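Local coordinates for glycoprotein E (Human herpesvirus 1, PDB 2GIY) that pairs with its partner gI to bind the Fc part of host IgG and to sort nascent virions to epithelial cell junctions for cell-to-cell spread, at residues A[51-56]-A[117-122]; A[101-106]-A[110-115]; A[141-146]-A[167-172]. All coordinates share one frame; numbering follows the deposited sequence.

In the fold
All three contacts belong to the Ig V domain at the C-terminal end of the gE ectodomain, and all reach one sheet, in which strands 144-152, 45-54, 96-103 and 113-118 follow one another. Interactions 1 and 2 share strand 113-118, yet their centres lie 25 Å apart; along the chain, interaction 2 falls between the two segments of interaction 1. Interaction 3 comes later in sequence, its centre only 13 Å from that of interaction 1, and the two touch through Pro-122 and His-142. Interactions 2 and 3 sit on opposite sides of the chain's centre, nearest atoms about 17 Å apart. The contacts lie toward both ends of the sheet, their touching residues all within the Fc-binding region.

Interaction 1. Residues A[51-56]-A[117-122]; sequences WLRFDV and HMEPVP
The guanidinium of Arg-53 and the carboxylate of Glu-119 are turned almost perpendicular to each other, their planes 81° apart. OE1 of Glu-119 approaches the guanidinium at a slant, lying neither over a face nor at an edge, and its 3.7 Å separation from NH2 of Arg-53 makes a long salt bridge. Because the oxygen is well out of the guanidinium plane, no N-H points at it and the attraction is one of charge alone. Val-121 also comes in obliquely, at the other terminal nitrogen: its CG2 methyl is 3.8 Å from NH1 of Arg-53, with CG1 only slightly farther off. In the V-type immunoglobulin sheet, strand 96-103 separates strand 45-54 from strand 113-118, and the side chains reach across the start of that intervening strand, where Leu-95 leads into it. The Arg-53 chain makes that reach by running extended through CG and CD, then bending at chi3 (57°) to bring its head to the two partners. Arg-53 and Trp-51 share one face of their strand, both against Tyr-146 of the neighbouring strand 144-152, with Arg-53 at the exposed end. Glu-119 is positioned by backbone bonding to Leu-95, and its side chain also touches Ser-93.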
ATOM      1  N   TRP A  51      11.106  -9.947   8.463  1.00 10.54           N
ATOM      2  CA  TRP A  51      10.734  -9.173   9.638  1.00  9.98           C
ATOM      3  C   TRP A  51      12.000  -8.537  10.193  1.00 11.49           C
ATOM      4  O   TRP A  51      13.011  -9.213  10.388  1.00 10.66           O
ATOM      5  CB  TRP A  51      10.100 -10.048  10.731  1.00 10.78           C
ATOM      6  CG  TRP A  51       8.645 -10.315  10.522  1.00 12.42           C
ATOM      7  CD1 TRP A  51       8.085 -11.441   9.986  1.00 13.47           C
ATOM      8  CD2 TRP A  51       7.558  -9.428  10.819  1.00 12.35           C
ATOM      9  NE1 TRP A  51       6.719 -11.309   9.934  1.00 12.00           N
ATOM     10  CE2 TRP A  51       6.368 -10.084  10.439  1.00 13.12           C
ATOM     11  CE3 TRP A  51       7.477  -8.142  11.372  1.00 12.46           C
ATOM     12  CZ2 TRP A  51       5.103  -9.497  10.588  1.00 12.45           C
ATOM     13  CZ3 TRP A  51       6.213  -7.553  11.522  1.00 12.51           C
ATOM     14  CH2 TRP A  51       5.047  -8.235  11.131  1.00 14.70           C
ATOM     15  N   LEU A  52      11.938  -7.234  10.429  1.00 10.56           N
ATOM     16  CA  LEU A  52      13.064  -6.492  10.981  1.00 10.92           C
ATOM     17  C   LEU A  52      12.595  -5.909  12.308  1.00 11.46           C
ATOM     18  O   LEU A  52      11.436  -5.513  12.438  1.00 12.37           O
ATOM     19  CB  LEU A  52      13.476  -5.364  10.031  1.00  9.93           C
ATOM     20  CG  LEU A  52      13.842  -5.793   8.609  1.00 10.82           C
ATOM     21  CD1 LEU A  52      14.149  -4.553   7.769  1.00 12.12           C
ATOM     22  CD2 LEU A  52      15.040  -6.741   8.644  1.00 10.05           C
ATOM     23  N   ARG A  53      13.488  -5.876  13.294  1.00 11.44           N
ATOM     24  CA  ARG A  53      13.176  -5.358  14.624  1.00 11.82           C
ATOM     25  C   ARG A  53      14.141  -4.215  14.955  1.00 10.35           C
ATOM     26  O   ARG A  53      15.352  -4.344  14.778  1.00 11.90           O
ATOM     27  CB  ARG A  53      13.323  -6.486  15.658  1.00 14.42           C
ATOM     28  CG  ARG A  53      12.975  -6.114  17.096  1.00 18.01           C
ATOM     29  CD  ARG A  53      13.264  -7.278  18.051  1.00 18.81           C
ATOM     30  NE  ARG A  53      14.662  -7.699  17.960  1.00 20.81           N
ATOM     31  CZ  ARG A  53      15.225  -8.653  18.699  1.00 24.98           C
ATOM     32  NH1 ARG A  53      14.514  -9.312  19.608  1.00 19.64           N
ATOM     33  NH2 ARG A  53      16.509  -8.950  18.524  1.00 25.20           N
ATOM     34  N   PHE A  54      13.606  -3.102  15.438  1.00  9.87           N
ATOM     35  CA  PHE A  54      14.438  -1.955  15.778  1.00  9.75           C
ATOM     36  C   PHE A  54      14.274  -1.533  17.226  1.00 10.89           C
ATOM     37  O   PHE A  54      13.154  -1.423  17.738  1.00  9.57           O
ATOM     38  CB  PHE A  54      14.101  -0.772  14.866  1.00  9.77           C
ATOM     39  CG  PHE A  54      14.467  -0.994  13.424  1.00 10.18           C
ATOM     40  CD1 PHE A  54      15.741  -0.682  12.958  1.00 13.03           C
ATOM     41  CD2 PHE A  54      13.542  -1.531  12.536  1.00  9.76           C
ATOM     42  CE1 PHE A  54      16.090  -0.904  11.623  1.00 11.69           C
ATOM     43  CE2 PHE A  54      13.877  -1.758  11.201  1.00 11.43           C
ATOM     44  CZ  PHE A  54      15.158  -1.444  10.742  1.00 10.46           C
ATOM     45  N   ASP A  55      15.404  -1.308  17.883  1.00  8.90           N
ATOM     46  CA  ASP A  55      15.414  -0.860  19.269  1.00 10.78           C
ATOM     47  C   ASP A  55      14.816   0.546  19.325  1.00 10.65           C
ATOM     48  O   ASP A  55      15.081   1.380  18.451  1.00 11.67           O
ATOM     49  CB  ASP A  55      16.854  -0.829  19.790  1.00 10.61           C
ATOM     50  CG  ASP A  55      16.964  -0.209  21.173  1.00 12.93           C
ATOM     51  OD1 ASP A  55      16.581  -0.867  22.159  1.00 11.92           O
ATOM     52  OD2 ASP A  55      17.435   0.946  21.268  1.00 12.33           O
ATOM     53  N   VAL A  56      13.998   0.799  20.344  1.00 11.11           N
ATOM     54  CA  VAL A  56      13.376   2.106  20.532  1.00 10.94           C
ATOM     55  C   VAL A  56      13.831   2.655  21.885  1.00 10.83           C
ATOM     56  O   VAL A  56      13.265   2.326  22.926  1.00 10.59           O
ATOM     57  CB  VAL A  56      11.827   2.009  20.503  1.00 10.94           C
ATOM     58  CG1 VAL A  56      11.205   3.397  20.722  1.00 10.90           C
ATOM     59  CG2 VAL A  56      11.369   1.455  19.159  1.00 11.60           C
ATOM     60  N   HIS A 117      13.335 -19.015   8.659  1.00 13.48           N
ATOM     61  CA  HIS A 117      14.368 -18.762   9.652  1.00 13.85           C
ATOM     62  C   HIS A 117      13.861 -17.772  10.681  1.00 14.11           C
ATOM     63  O   HIS A 117      13.087 -16.869  10.362  1.00 12.16           O
ATOM     64  CB  HIS A 117      15.608 -18.184   8.973  1.00 16.56           C
ATOM     65  CG  HIS A 117      16.145 -19.037   7.867  1.00 18.97           C
ATOM     66  ND1 HIS A 117      17.043 -20.059   8.083  1.00 19.99           N
ATOM     67  CD2 HIS A 117      15.898 -19.029   6.535  1.00 19.41           C
ATOM     68  CE1 HIS A 117      17.330 -20.642   6.932  1.00 20.22           C
ATOM     69  NE2 HIS A 117      16.647 -20.035   5.977  1.00 19.85           N
ATOM     70  N   MET A 118      14.295 -17.947  11.923  1.00 14.93           N
ATOM     71  CA  MET A 118      13.894 -17.041  12.987  1.00 15.03           C
ATOM     72  C   MET A 118      14.991 -16.974  14.033  1.00 15.98           C
ATOM     73  O   MET A 118      15.574 -17.994  14.396  1.00 14.05           O
ATOM     74  CB  MET A 118      12.584 -17.500  13.641  1.00 17.02           C
ATOM     75  CG  MET A 118      12.116 -16.578  14.773  1.00 17.82           C
ATOM     76  SD  MET A 118      10.482 -16.976  15.425  1.00 22.61           S
ATOM     77  CE  MET A 118       9.445 -16.181  14.188  1.00 20.87           C
ATOM     78  N   GLU A 119      15.281 -15.763  14.494  1.00 15.31           N
ATOM     79  CA  GLU A 119      16.293 -15.557  15.513  1.00 17.46           C
ATOM     80  C   GLU A 119      15.800 -16.131  16.831  1.00 17.37           C
ATOM     81  O   GLU A 119      14.601 -16.114  17.119  1.00 16.00           O
ATOM     82  CB  GLU A 119      16.563 -14.060  15.705  1.00 19.98           C
ATOM     83  CG  GLU A 119      17.517 -13.433  14.708  1.00 24.29           C
ATOM     84  CD  GLU A 119      17.635 -11.926  14.907  1.00 28.75           C
ATOM     85  OE1 GLU A 119      17.734 -11.485  16.071  1.00 30.63           O
ATOM     86  OE2 GLU A 119      17.633 -11.183  13.902  1.00 32.80           O
ATOM     87  N   PRO A 120      16.717 -16.664  17.651  1.00 17.09           N
ATOM     88  CA  PRO A 120      16.271 -17.212  18.931  1.00 18.48           C
ATOM     89  C   PRO A 120      15.887 -16.063  19.859  1.00 19.24           C
ATOM     90  O   PRO A 120      16.745 -15.307  20.320  1.00 18.22           O
ATOM     91  CB  PRO A 120      17.494 -17.987  19.427  1.00 18.51           C
ATOM     92  CG  PRO A 120      18.642 -17.252  18.804  1.00 19.58           C
ATOM     93  CD  PRO A 120      18.135 -16.980  17.405  1.00 18.50           C
ATOM     94  N   VAL A 121      14.592 -15.930  20.112  1.00 17.50           N
ATOM     95  CA  VAL A 121      14.089 -14.874  20.975  1.00 18.88           C
ATOM     96  C   VAL A 121      13.045 -15.442  21.924  1.00 19.53           C
ATOM     97  O   VAL A 121      12.046 -16.016  21.492  1.00 18.01           O
ATOM     98  CB  VAL A 121      13.456 -13.731  20.142  1.00 17.00           C
ATOM     99  CG1 VAL A 121      12.839 -12.682  21.062  1.00 18.96           C
ATOM    100  CG2 VAL A 121      14.507 -13.105  19.244  1.00 18.97           C
ATOM    101  N   PRO A 122      13.268 -15.289  23.239  1.00 21.49           N
ATOM    102  CA  PRO A 122      12.346 -15.786  24.262  1.00 21.68           C
ATOM    103  C   PRO A 122      10.903 -15.377  23.992  1.00 20.02           C
ATOM    104  O   PRO A 122      10.602 -14.188  23.912  1.00 20.40           O
ATOM    105  CB  PRO A 122      12.881 -15.146  25.541  1.00 23.13           C
ATOM    106  CG  PRO A 122      14.355 -15.087  25.286  1.00 23.70           C
ATOM    107  CD  PRO A 122      14.407 -14.587  23.859  1.00 23.02           C
TER

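Interaction 2. Residues A[101-106]-A[110-115]; sequences AGCSRT and PRCSAE
Cys-112 and Cys-103 are joined by a disulfide that fastens the ends of two neighbouring strands, 96-103 and 113-118, where the chain turns from one into the other. The side chain of Cys-112 is closely engaged from its first atom onward. Its CB sits 3.3 Å from O of Ala-101. The same atom, CB of Cys-112, lies 4.1 Å from C of Gly-102. One bond farther out, SG of Cys-112 occupies the position between its own backbone N and carbonyl carbon (chi1 59°), which turns it to meet SG of Cys-103 at the covalent distance of 2.0 Å. That puts SG of Cys-112 3.0 Å from CB of Cys-103. The bridge is twisted close to a right angle about its S-S bond, chi3 91°, and the CA atoms of Cys-103 and Cys-112 end 5.2 Å apart.

Beside the bridge, the backbone supplies a second link: N of Ala-101 donates a hydrogen bond to O of Cys-112 at 2.9 Å. Next along, the methyl groups of Ala-101 and Ala-114 meet, CB to CB, at 4.2 Å. In the V-type sheet this is the closed end of a hairpin between strands 96-103 and 113-118, the latter at the edge of the sheet within this chain. The strand leading away carries a classic beta bulge, in which Ala-114 and Glu-115 both face Ser-99. On the partner strand, the chain turns a corner at Gly-102, whose phi is positive, and the O of that residue is bonded by ND2 of Asn-107 from the connecting loop.

A covalent bond and a backbone hydrogen bond thus hold the same place from Cys-103 and Ala-101, either side of Gly-102. The S-S bond fixes the spacing of the two chain ends, and the bond from Ala-101 N to Cys-112 O sets their pairing beside it.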
ATOM      1  N   ALA A 101      10.431 -20.193  -3.259  1.00 11.78           N
ATOM      2  CA  ALA A 101      11.202 -20.346  -4.484  1.00 12.20           C
ATOM      3  C   ALA A 101      10.409 -21.091  -5.545  1.00 12.01           C
ATOM      4  O   ALA A 101       9.574 -21.942  -5.224  1.00 11.84           O
ATOM      5  CB  ALA A 101      12.506 -21.074  -4.186  1.00 14.35           C
ATOM      6  N   GLY A 102      10.679 -20.764  -6.806  1.00 11.97           N
ATOM      7  CA  GLY A 102       9.983 -21.402  -7.912  1.00 11.84           C
ATOM      8  C   GLY A 102       8.524 -20.988  -7.971  1.00 11.26           C
ATOM      9  O   GLY A 102       7.674 -21.742  -8.438  1.00 13.12           O
ATOM     10  N   CYS A 103       8.232 -19.784  -7.492  1.00 10.11           N
ATOM     11  CA  CYS A 103       6.864 -19.278  -7.484  1.00  9.93           C
ATOM     12  C   CYS A 103       6.419 -18.824  -8.867  1.00 11.32           C
ATOM     13  O   CYS A 103       7.238 -18.450  -9.701  1.00 12.04           O
ATOM     14  CB  CYS A 103       6.745 -18.092  -6.523  1.00 12.47           C
ATOM     15  SG  CYS A 103       7.311 -18.422  -4.828  1.00 15.83           S
ATOM     16  N   SER A 104       5.114 -18.854  -9.099  1.00 13.57           N
ATOM     17  CA  SER A 104       4.555 -18.406 -10.368  1.00 16.11           C
ATOM     18  C   SER A 104       3.050 -18.267 -10.231  1.00 17.36           C
ATOM     19  O   SER A 104       2.467 -18.636  -9.205  1.00 15.19           O
ATOM     20  CB  SER A 104       4.878 -19.396 -11.492  1.00 15.60           C
ATOM     21  OG  SER A 104       4.181 -20.612 -11.306  1.00 18.39           O
ATOM     22  N   ARG A 105       2.424 -17.729 -11.271  1.00 20.34           N
ATOM     23  CA  ARG A 105       0.983 -17.542 -11.283  1.00 23.47           C
ATOM     24  C   ARG A 105       0.267 -18.853 -10.989  1.00 24.57           C
ATOM     25  O   ARG A 105      -0.736 -18.869 -10.273  1.00 25.62           O
ATOM     26  CB  ARG A 105       0.539 -16.999 -12.644  1.00 25.16           C
ATOM     27  CG  ARG A 105      -0.963 -17.041 -12.875  1.00 32.56           C
ATOM     28  CD  ARG A 105      -1.325 -16.570 -14.278  1.00 35.02           C
ATOM     29  NE  ARG A 105      -1.343 -15.114 -14.389  1.00 38.73           N
ATOM     30  CZ  ARG A 105      -2.260 -14.334 -13.824  1.00 40.19           C
ATOM     31  NH1 ARG A 105      -3.238 -14.871 -13.107  1.00 42.37           N
ATOM     32  NH2 ARG A 105      -2.208 -13.017 -13.984  1.00 40.24           N
ATOM     33  N   THR A 106       0.792 -19.952 -11.530  1.00 24.73           N
ATOM     34  CA  THR A 106       0.183 -21.265 -11.336  1.00 25.19           C
ATOM     35  C   THR A 106       0.750 -22.066 -10.157  1.00 23.44           C
ATOM     36  O   THR A 106       0.209 -23.115  -9.802  1.00 23.35           O
ATOM     37  CB  THR A 106       0.269 -22.113 -12.626  1.00 25.97           C
ATOM     38  OG1 THR A 106       1.638 -22.308 -12.992  1.00 27.75           O
ATOM     39  CG2 THR A 106      -0.456 -21.411 -13.763  1.00 28.70           C
ATOM     40  N   PRO A 110       1.863 -19.737  -1.174  1.00 23.72           N
ATOM     41  CA  PRO A 110       1.787 -20.814  -0.188  1.00 20.89           C
ATOM     42  C   PRO A 110       2.497 -22.056  -0.732  1.00 17.77           C
ATOM     43  O   PRO A 110       3.381 -22.629  -0.089  1.00 14.02           O
ATOM     44  CB  PRO A 110       0.279 -21.045  -0.029  1.00 23.04           C
ATOM     45  CG  PRO A 110      -0.329 -19.747  -0.444  1.00 22.35           C
ATOM     46  CD  PRO A 110       0.527 -19.306  -1.608  1.00 22.92           C
ATOM     47  N   ARG A 111       2.119 -22.446  -1.943  1.00 15.60           N
ATOM     48  CA  ARG A 111       2.675 -23.646  -2.551  1.00 16.14           C
ATOM     49  C   ARG A 111       4.167 -23.621  -2.850  1.00 14.55           C
ATOM     50  O   ARG A 111       4.807 -24.674  -2.885  1.00 15.57           O
ATOM     51  CB  ARG A 111       1.893 -23.998  -3.819  1.00 16.75           C
ATOM     52  CG  ARG A 111       0.416 -24.284  -3.555  1.00 20.74           C
ATOM     53  CD  ARG A 111      -0.238 -25.020  -4.723  1.00 21.08           C
ATOM     54  NE  ARG A 111       0.225 -26.403  -4.845  1.00 20.00           N
ATOM     55  CZ  ARG A 111      -0.173 -27.404  -4.063  1.00 19.89           C
ATOM     56  NH1 ARG A 111      -1.054 -27.190  -3.092  1.00 17.17           N
ATOM     57  NH2 ARG A 111       0.313 -28.628  -4.248  1.00 18.52           N
ATOM     58  N   CYS A 112       4.732 -22.437  -3.045  1.00 11.41           N
ATOM     59  CA  CYS A 112       6.155 -22.348  -3.343  1.00 13.00           C
ATOM     60  C   CYS A 112       7.011 -22.058  -2.111  1.00 12.09           C
ATOM     61  O   CYS A 112       8.169 -21.664  -2.232  1.00 12.66           O
ATOM     62  CB  CYS A 112       6.400 -21.301  -4.437  1.00 14.03           C
ATOM     63  SG  CYS A 112       5.843 -19.610  -4.052  1.00 13.80           S
ATOM     64  N   SER A 113       6.434 -22.262  -0.927  1.00 12.99           N
ATOM     65  CA  SER A 113       7.152 -22.063   0.332  1.00 13.68           C
ATOM     66  C   SER A 113       8.390 -22.961   0.304  1.00 14.35           C
ATOM     67  O   SER A 113       8.308 -24.120  -0.112  1.00 15.52           O
ATOM     68  CB  SER A 113       6.250 -22.445   1.513  1.00 16.94           C
ATOM     69  OG  SER A 113       6.952 -22.373   2.744  1.00 24.01           O
ATOM     70  N   ALA A 114       9.531 -22.435   0.744  1.00 13.89           N
ATOM     71  CA  ALA A 114      10.770 -23.202   0.726  1.00 14.48           C
ATOM     72  C   ALA A 114      11.522 -23.261   2.051  1.00 15.84           C
ATOM     73  O   ALA A 114      11.830 -24.347   2.545  1.00 16.83           O
ATOM     74  CB  ALA A 114      11.692 -22.660  -0.364  1.00 14.49           C
ATOM     75  N   GLU A 115      11.841 -22.102   2.620  1.00 15.66           N
ATOM     76  CA  GLU A 115      12.577 -22.071   3.879  1.00 17.19           C
ATOM     77  C   GLU A 115      12.005 -21.072   4.875  1.00 16.35           C
ATOM     78  O   GLU A 115      11.234 -20.178   4.513  1.00 16.06           O
ATOM     79  CB  GLU A 115      14.049 -21.722   3.636  1.00 19.83           C
ATOM     80  CG  GLU A 115      14.767 -22.611   2.636  1.00 22.32           C
ATOM     81  CD  GLU A 115      16.279 -22.442   2.691  1.00 26.10           C
ATOM     82  OE1 GLU A 115      16.749 -21.377   3.145  1.00 26.76           O
ATOM     83  OE2 GLU A 115      16.999 -23.374   2.271  1.00 27.01           O
TER

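Interaction 3. Residues A[141-146]-A[167-172]; sequences QHSGLY and AAQYRN
Ser-143 and Gln-169 form the tight part of this contact through one short hydrogen bond, OG of Ser-143 donating to OE1 of Gln-169 at 2.6 Å. The hydroxyl comes over the flat amide, 59° out of the carbonyl plane and so not on a lone pair, and CB of Ser-143 follows it to 3.3 Å from the same OE1. Around this pair the rest is loose: Ala-167 and Ala-168 lie exposed, and CB of Tyr-170 points away from segment 141-146.

Each segment is instead braced from within. Tyr-146 OH donates to O of His-142, 2.6 Å away and in plane at the ring's edge; this is the tyrosine corner of immunoglobulin domains, at the entry to strand 144-152. On the loop after strand 155-165, NH1 of Arg-171 bonds to O of Ala-168 (3.1 Å) and to O of Tyr-170 (2.9 Å), both near the guanidinium plane.

The amide of Gln-169 is gripped at both ends, since OE1 also bonds to Thr-166 OG1 and NE2 to Pro-140 O, while Ser-143 OG meets Thr-166 N. Such a network fixes the amide's rotation, so at this point the contact depends on directed polar bonds.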
ATOM      1  N   GLN A 141      10.838  -6.812  26.974  1.00 12.01           N
ATOM      2  CA  GLN A 141      11.959  -7.115  26.081  1.00 14.18           C
ATOM      3  C   GLN A 141      11.507  -7.175  24.616  1.00 13.79           C
ATOM      4  O   GLN A 141      12.313  -7.000  23.701  1.00 13.27           O
ATOM      5  CB  GLN A 141      12.591  -8.464  26.458  1.00 17.07           C
ATOM      6  CG  GLN A 141      11.880  -9.663  25.817  1.00 24.99           C
ATOM      7  CD  GLN A 141      12.194 -10.993  26.477  1.00 30.06           C
ATOM      8  OE1 GLN A 141      11.743 -11.271  27.589  1.00 32.66           O
ATOM      9  NE2 GLN A 141      12.969 -11.827  25.791  1.00 33.93           N
ATOM     10  N   HIS A 142      10.219  -7.428  24.401  1.00 12.64           N
ATOM     11  CA  HIS A 142       9.671  -7.535  23.046  1.00 12.09           C
ATOM     12  C   HIS A 142       9.265  -6.204  22.420  1.00 10.94           C
ATOM     13  O   HIS A 142       8.986  -6.142  21.225  1.00 11.72           O
ATOM     14  CB  HIS A 142       8.454  -8.468  23.051  1.00 13.30           C
ATOM     15  CG  HIS A 142       8.775  -9.874  23.444  1.00 14.39           C
ATOM     16  ND1 HIS A 142       8.118 -10.530  24.464  1.00 16.09           N
ATOM     17  CD2 HIS A 142       9.676 -10.754  22.949  1.00 13.91           C
ATOM     18  CE1 HIS A 142       8.602 -11.754  24.579  1.00 16.81           C
ATOM     19  NE2 HIS A 142       9.548 -11.915  23.672  1.00 15.93           N
ATOM     20  N   SER A 143       9.232  -5.143  23.219  1.00  9.32           N
ATOM     21  CA  SER A 143       8.830  -3.835  22.720  1.00 10.16           C
ATOM     22  C   SER A 143       9.811  -3.262  21.705  1.00 11.21           C
ATOM     23  O   SER A 143      11.027  -3.336  21.891  1.00 12.48           O
ATOM     24  CB  SER A 143       8.666  -2.862  23.890  1.00 11.16           C
ATOM     25  OG  SER A 143       7.671  -3.335  24.793  1.00 12.13           O
ATOM     26  N   GLY A 144       9.276  -2.688  20.632  1.00  9.32           N
ATOM     27  CA  GLY A 144      10.131  -2.102  19.620  1.00 10.26           C
ATOM     28  C   GLY A 144       9.387  -1.796  18.340  1.00 10.67           C
ATOM     29  O   GLY A 144       8.162  -1.933  18.271  1.00 11.10           O
ATOM     30  N   LEU A 145      10.128  -1.369  17.326  1.00  9.12           N
ATOM     31  CA  LEU A 145       9.533  -1.058  16.039  1.00  9.80           C
ATOM     32  C   LEU A 145       9.818  -2.213  15.094  1.00 10.79           C
ATOM     33  O   LEU A 145      10.978  -2.537  14.826  1.00  9.77           O
ATOM     34  CB  LEU A 145      10.118   0.238  15.477  1.00 11.22           C
ATOM     35  CG  LEU A 145       9.711   0.592  14.044  1.00 10.27           C
ATOM     36  CD1 LEU A 145       8.197   0.737  13.955  1.00 11.30           C
ATOM     37  CD2 LEU A 145      10.399   1.883  13.621  1.00 10.81           C
ATOM     38  N   TYR A 146       8.752  -2.835  14.602  1.00 11.11           N
ATOM     39  CA  TYR A 146       8.879  -3.960  13.687  1.00 10.29           C
ATOM     40  C   TYR A 146       8.468  -3.575  12.273  1.00 11.16           C
ATOM     41  O   TYR A 146       7.476  -2.877  12.073  1.00 11.51           O
ATOM     42  CB  TYR A 146       8.000  -5.128  14.153  1.00  9.45           C
ATOM     43  CG  TYR A 146       8.430  -5.758  15.458  1.00  8.87           C
ATOM     44  CD1 TYR A 146       8.291  -5.074  16.668  1.00 10.30           C
ATOM     45  CD2 TYR A 146       8.999  -7.031  15.482  1.00  9.23           C
ATOM     46  CE1 TYR A 146       8.711  -5.642  17.870  1.00  9.28           C
ATOM     47  CE2 TYR A 146       9.421  -7.609  16.682  1.00 11.36           C
ATOM     48  CZ  TYR A 146       9.273  -6.908  17.869  1.00 10.14           C
ATOM     49  OH  TYR A 146       9.678  -7.480  19.051  1.00 10.81           O
ATOM     50  N   ALA A 167       2.601   0.252  26.897  1.00 14.54           N
ATOM     51  CA  ALA A 167       2.250   1.663  26.844  1.00 16.74           C
ATOM     52  C   ALA A 167       3.406   2.581  27.248  1.00 15.50           C
ATOM     53  O   ALA A 167       3.666   3.588  26.595  1.00 16.31           O
ATOM     54  CB  ALA A 167       1.037   1.926  27.732  1.00 16.63           C
ATOM     55  N   ALA A 168       4.100   2.223  28.320  1.00 14.92           N
ATOM     56  CA  ALA A 168       5.207   3.028  28.819  1.00 15.52           C
ATOM     57  C   ALA A 168       6.372   3.153  27.837  1.00 16.15           C
ATOM     58  O   ALA A 168       7.008   4.203  27.755  1.00 14.90           O
ATOM     59  CB  ALA A 168       5.704   2.450  30.144  1.00 16.28           C
ATOM     60  N   GLN A 169       6.636   2.087  27.086  1.00 15.48           N
ATOM     61  CA  GLN A 169       7.739   2.077  26.129  1.00 14.09           C
ATOM     62  C   GLN A 169       7.360   2.589  24.748  1.00 13.87           C
ATOM     63  O   GLN A 169       8.230   2.863  23.920  1.00 11.70           O
ATOM     64  CB  GLN A 169       8.280   0.658  25.978  1.00 13.23           C
ATOM     65  CG  GLN A 169       8.829   0.059  27.255  1.00 13.32           C
ATOM     66  CD  GLN A 169       9.066  -1.430  27.122  1.00 14.68           C
ATOM     67  OE1 GLN A 169       8.118  -2.220  27.111  1.00 15.08           O
ATOM     68  NE2 GLN A 169      10.328  -1.823  27.008  1.00 13.93           N
ATOM     69  N   TYR A 170       6.061   2.715  24.504  1.00 13.56           N
ATOM     70  CA  TYR A 170       5.569   3.167  23.211  1.00 14.37           C
ATOM     71  C   TYR A 170       6.059   4.541  22.762  1.00 15.33           C
ATOM     72  O   TYR A 170       6.006   5.517  23.515  1.00 13.80           O
ATOM     73  CB  TYR A 170       4.033   3.179  23.204  1.00 15.45           C
ATOM     74  CG  TYR A 170       3.452   3.600  21.875  1.00 17.79           C
ATOM     75  CD1 TYR A 170       3.239   2.671  20.858  1.00 18.95           C
ATOM     76  CD2 TYR A 170       3.165   4.938  21.615  1.00 19.70           C
ATOM     77  CE1 TYR A 170       2.756   3.067  19.612  1.00 20.57           C
ATOM     78  CE2 TYR A 170       2.686   5.346  20.372  1.00 22.29           C
ATOM     79  CZ  TYR A 170       2.485   4.407  19.378  1.00 22.15           C
ATOM     80  OH  TYR A 170       2.022   4.808  18.147  1.00 24.25           O
ATOM     81  N   ARG A 171       6.521   4.599  21.517  1.00 14.23           N
ATOM     82  CA  ARG A 171       6.969   5.839  20.905  1.00 14.99           C
ATOM     83  C   ARG A 171       6.406   5.848  19.491  1.00 16.31           C
ATOM     84  O   ARG A 171       6.522   4.863  18.758  1.00 14.58           O
ATOM     85  CB  ARG A 171       8.498   5.918  20.857  1.00 16.39           C
ATOM     86  CG  ARG A 171       9.164   5.942  22.224  1.00 15.20           C
ATOM     87  CD  ARG A 171       8.844   7.210  23.010  1.00 13.35           C
ATOM     88  NE  ARG A 171       9.596   7.236  24.262  1.00 14.68           N
ATOM     89  CZ  ARG A 171       9.265   6.552  25.352  1.00 12.71           C
ATOM     90  NH1 ARG A 171       8.181   5.790  25.355  1.00 14.89           N
ATOM     91  NH2 ARG A 171      10.030   6.611  26.435  1.00 13.17           N
ATOM     92  N   ASN A 172       5.781   6.957  19.116  1.00 16.32           N
ATOM     93  CA  ASN A 172       5.196   7.093  17.792  1.00 19.41           C
ATOM     94  C   ASN A 172       6.249   6.897  16.707  1.00 19.11           C
ATOM     95  O   ASN A 172       7.379   7.364  16.842  1.00 18.87           O
ATOM     96  CB  ASN A 172       4.578   8.484  17.640  1.00 23.38           C
ATOM     97  CG  ASN A 172       3.880   8.672  16.311  1.00 27.56           C
ATOM     98  OD1 ASN A 172       3.498   7.567  15.680  1.00 30.37           O
ATOM     99  ND2 ASN A 172       3.674   9.799  15.862  1.00 32.64           N
TER